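Long-range contact in cyclodipeptide synthase, BtCDPS (Bacillus thermoamylovorans, PDB 6ZTU), which probably joins two aminoacyl groups into a cyclic dipeptide, drawing on aminoacyl-tRNAs as other cyclodipeptide synthases do: residues Q47-S52 and R102-E107. Numbering follows the deposited sequence.
Sequences QLIDWS and RKNGRE
Asp50, on helix 42-55, gives one carboxylate oxygen to each of two neighbouring residues at the C-terminal end of helix 79-103. Its side chain crosses those of Lys103 and Asn104 at about a right angle. Asn104 ND2 donates to Asp50 OD1 at 2.8 Å in a nearly straight bond (170°); Asp50 OD1 lies in the amide plane of Asn104 and is met almost along its C-O axis, with the carboxylate and amide planes 51° apart. The same ND2 also bonds Ala100 O, so an amide, with its two N-H groups, suits this place. Lys103, itself exposed, is long enough to span the gap: NZ lies 3.0 Å from Asp50 OD2 in a salt bridge, using that oxygen's syn lone pair, while also bonding His46 ND1. Ile49 CG2 lies 4.0 Å from Asn104 ND2, beside the polar pair. Glycine suits the positive phi of Gly105, which closes the helix in a Schellman motif. An alanine at Asp50 would probably leave the Lys103 ammonium without its countercharge and Asn104 ND2 with Ala100 O but without the acceptor that Asp50 OD1 supplies. The helix end is thus tied to helix 42-55 by charge and by a directional hydrogen bond, in a partly buried position of the Rossmann-like fold.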
loop_
_atom_site.group_PDB
_atom_site.type_symbol
_atom_site.label_atom_id
_atom_site.label_comp_id
_atom_site.label_asym_id
_atom_site.label_seq_id
_atom_site.Cartn_x
_atom_site.Cartn_y
_atom_site.Cartn_z
ATOM N N GLN A 47 13.907 1.983 -9.315
ATOM C CA GLN A 47 14.475 2.940 -8.375
ATOM C C GLN A 47 14.103 2.581 -6.944
ATOM O O GLN A 47 14.950 2.609 -6.049
ATOM C CB GLN A 47 13.997 4.348 -8.715
ATOM C CG GLN A 47 14.607 4.927 -9.974
ATOM C CD GLN A 47 14.450 6.431 -10.010
ATOM O OE1 GLN A 47 13.356 6.948 -9.808
ATOM N NE2 GLN A 47 15.545 7.143 -10.253
ATOM N N LEU A 48 12.830 2.233 -6.713
ATOM C CA LEU A 48 12.393 1.859 -5.368
ATOM C C LEU A 48 13.206 0.688 -4.836
ATOM O O LEU A 48 13.677 0.706 -3.692
ATOM C CB LEU A 48 10.909 1.495 -5.368
ATOM C CG LEU A 48 9.860 2.577 -5.610
ATOM C CD1 LEU A 48 8.495 1.920 -5.708
ATOM C CD2 LEU A 48 9.892 3.591 -4.471
ATOM N N ILE A 49 13.388 -0.333 -5.664
ATOM C CA ILE A 49 14.031 -1.559 -5.216
ATOM C C ILE A 49 15.541 -1.380 -5.130
ATOM O O ILE A 49 16.179 -1.886 -4.206
ATOM C CB ILE A 49 13.623 -2.720 -6.141
ATOM C CG1 ILE A 49 12.141 -3.063 -5.918
ATOM C CG2 ILE A 49 14.484 -3.944 -5.893
ATOM C CD1 ILE A 49 11.542 -3.944 -6.989
ATOM N N ASP A 50 16.137 -0.638 -6.068
ATOM C CA ASP A 50 17.569 -0.348 -5.977
ATOM C C ASP A 50 17.902 0.397 -4.692
ATOM O O ASP A 50 18.830 0.026 -3.968
ATOM C CB ASP A 50 18.028 0.468 -7.186
ATOM C CG ASP A 50 18.013 -0.331 -8.469
ATOM O OD1 ASP A 50 18.023 -1.575 -8.393
ATOM O OD2 ASP A 50 17.997 0.290 -9.553
ATOM N N TRP A 51 17.154 1.464 -4.400
ATOM C CA TRP A 51 17.356 2.205 -3.162
ATOM C C TRP A 51 17.094 1.330 -1.944
ATOM O O TRP A 51 17.857 1.366 -0.975
ATOM C CB TRP A 51 16.454 3.447 -3.146
ATOM C CG TRP A 51 16.495 4.241 -1.869
ATOM C CD1 TRP A 51 17.423 5.183 -1.512
ATOM C CD2 TRP A 51 15.557 4.173 -0.794
ATOM N NE1 TRP A 51 17.119 5.694 -0.273
ATOM C CE2 TRP A 51 15.977 5.094 0.190
ATOM C CE3 TRP A 51 14.394 3.423 -0.567
ATOM C CZ2 TRP A 51 15.278 5.283 1.387
ATOM C CZ3 TRP A 51 13.701 3.610 0.620
ATOM C CH2 TRP A 51 14.143 4.533 1.584
ATOM N N SER A 52 16.009 0.548 -1.965
ATOM C CA SER A 52 15.692 -0.290 -0.814
ATOM C C SER A 52 16.781 -1.321 -0.576
ATOM O O SER A 52 17.146 -1.596 0.572
ATOM C CB SER A 52 14.356 -0.998 -1.024
ATOM O OG SER A 52 13.286 -0.074 -0.954
ATOM N N ARG A 102 16.099 -9.393 -8.577
ATOM C CA ARG A 102 17.132 -10.295 -9.078
ATOM C C ARG A 102 18.417 -9.537 -9.393
ATOM O O ARG A 102 19.512 -9.984 -9.037
ATOM C CB ARG A 102 16.618 -11.034 -10.314
ATOM C CG ARG A 102 17.666 -11.900 -10.995
ATOM C CD ARG A 102 17.020 -12.937 -11.905
ATOM N NE ARG A 102 15.844 -12.417 -12.601
ATOM C CZ ARG A 102 15.887 -11.691 -13.716
ATOM N NH1 ARG A 102 17.053 -11.385 -14.271
ATOM N NH2 ARG A 102 14.761 -11.262 -14.277
ATOM N N LYS A 103 18.295 -8.368 -10.026
ATOM C CA LYS A 103 19.458 -7.534 -10.313
ATOM C C LYS A 103 20.261 -7.229 -9.054
ATOM O O LYS A 103 21.495 -7.153 -9.099
ATOM C CB LYS A 103 19.000 -6.238 -10.985
ATOM C CG LYS A 103 20.111 -5.274 -11.346
ATOM C CD LYS A 103 19.538 -4.011 -11.977
ATOM C CE LYS A 103 18.899 -3.107 -10.930
ATOM N NZ LYS A 103 18.197 -1.933 -11.540
ATOM N N ASN A 104 19.584 -7.055 -7.918
ATOM C CA ASN A 104 20.245 -6.739 -6.660
ATOM C C ASN A 104 20.628 -7.970 -5.853
ATOM O O ASN A 104 21.036 -7.827 -4.697
ATOM C CB ASN A 104 19.340 -5.849 -5.799
ATOM C CG ASN A 104 19.292 -4.426 -6.290
ATOM O OD1 ASN A 104 20.098 -3.600 -5.869
ATOM N ND2 ASN A 104 18.326 -4.118 -7.156
ATOM N N GLY A 105 20.483 -9.168 -6.411
ATOM C CA GLY A 105 20.794 -10.366 -5.654
ATOM C C GLY A 105 19.868 -10.618 -4.490
ATOM O O GLY A 105 20.277 -11.238 -3.506
ATOM N N ARG A 106 18.619 -10.167 -4.584
ATOM C CA ARG A 106 17.643 -10.245 -3.506
ATOM C C ARG A 106 16.637 -11.361 -3.753
ATOM O O ARG A 106 16.301 -11.676 -4.898
ATOM C CB ARG A 106 16.883 -8.921 -3.377
ATOM C CG ARG A 106 17.713 -7.752 -2.886
ATOM C CD ARG A 106 17.755 -7.755 -1.387
ATOM N NE ARG A 106 18.561 -6.668 -0.846
ATOM C CZ ARG A 106 18.622 -6.375 0.446
ATOM N NH1 ARG A 106 17.932 -7.102 1.312
ATOM N NH2 ARG A 106 19.382 -5.380 0.873
ATOM N N GLU A 107 16.120 -11.925 -2.660
ATOM C CA GLU A 107 15.018 -12.877 -2.769
ATOM C C GLU A 107 13.818 -12.229 -3.441
ATOM O O GLU A 107 13.518 -11.052 -3.214
ATOM C CB GLU A 107 14.612 -13.382 -1.385
ATOM C CG GLU A 107 15.740 -13.996 -0.593
ATOM C CD GLU A 107 15.510 -15.467 -0.329
ATOM O OE1 GLU A 107 15.705 -15.910 0.826
ATOM O OE2 GLU A 107 15.119 -16.174 -1.287
#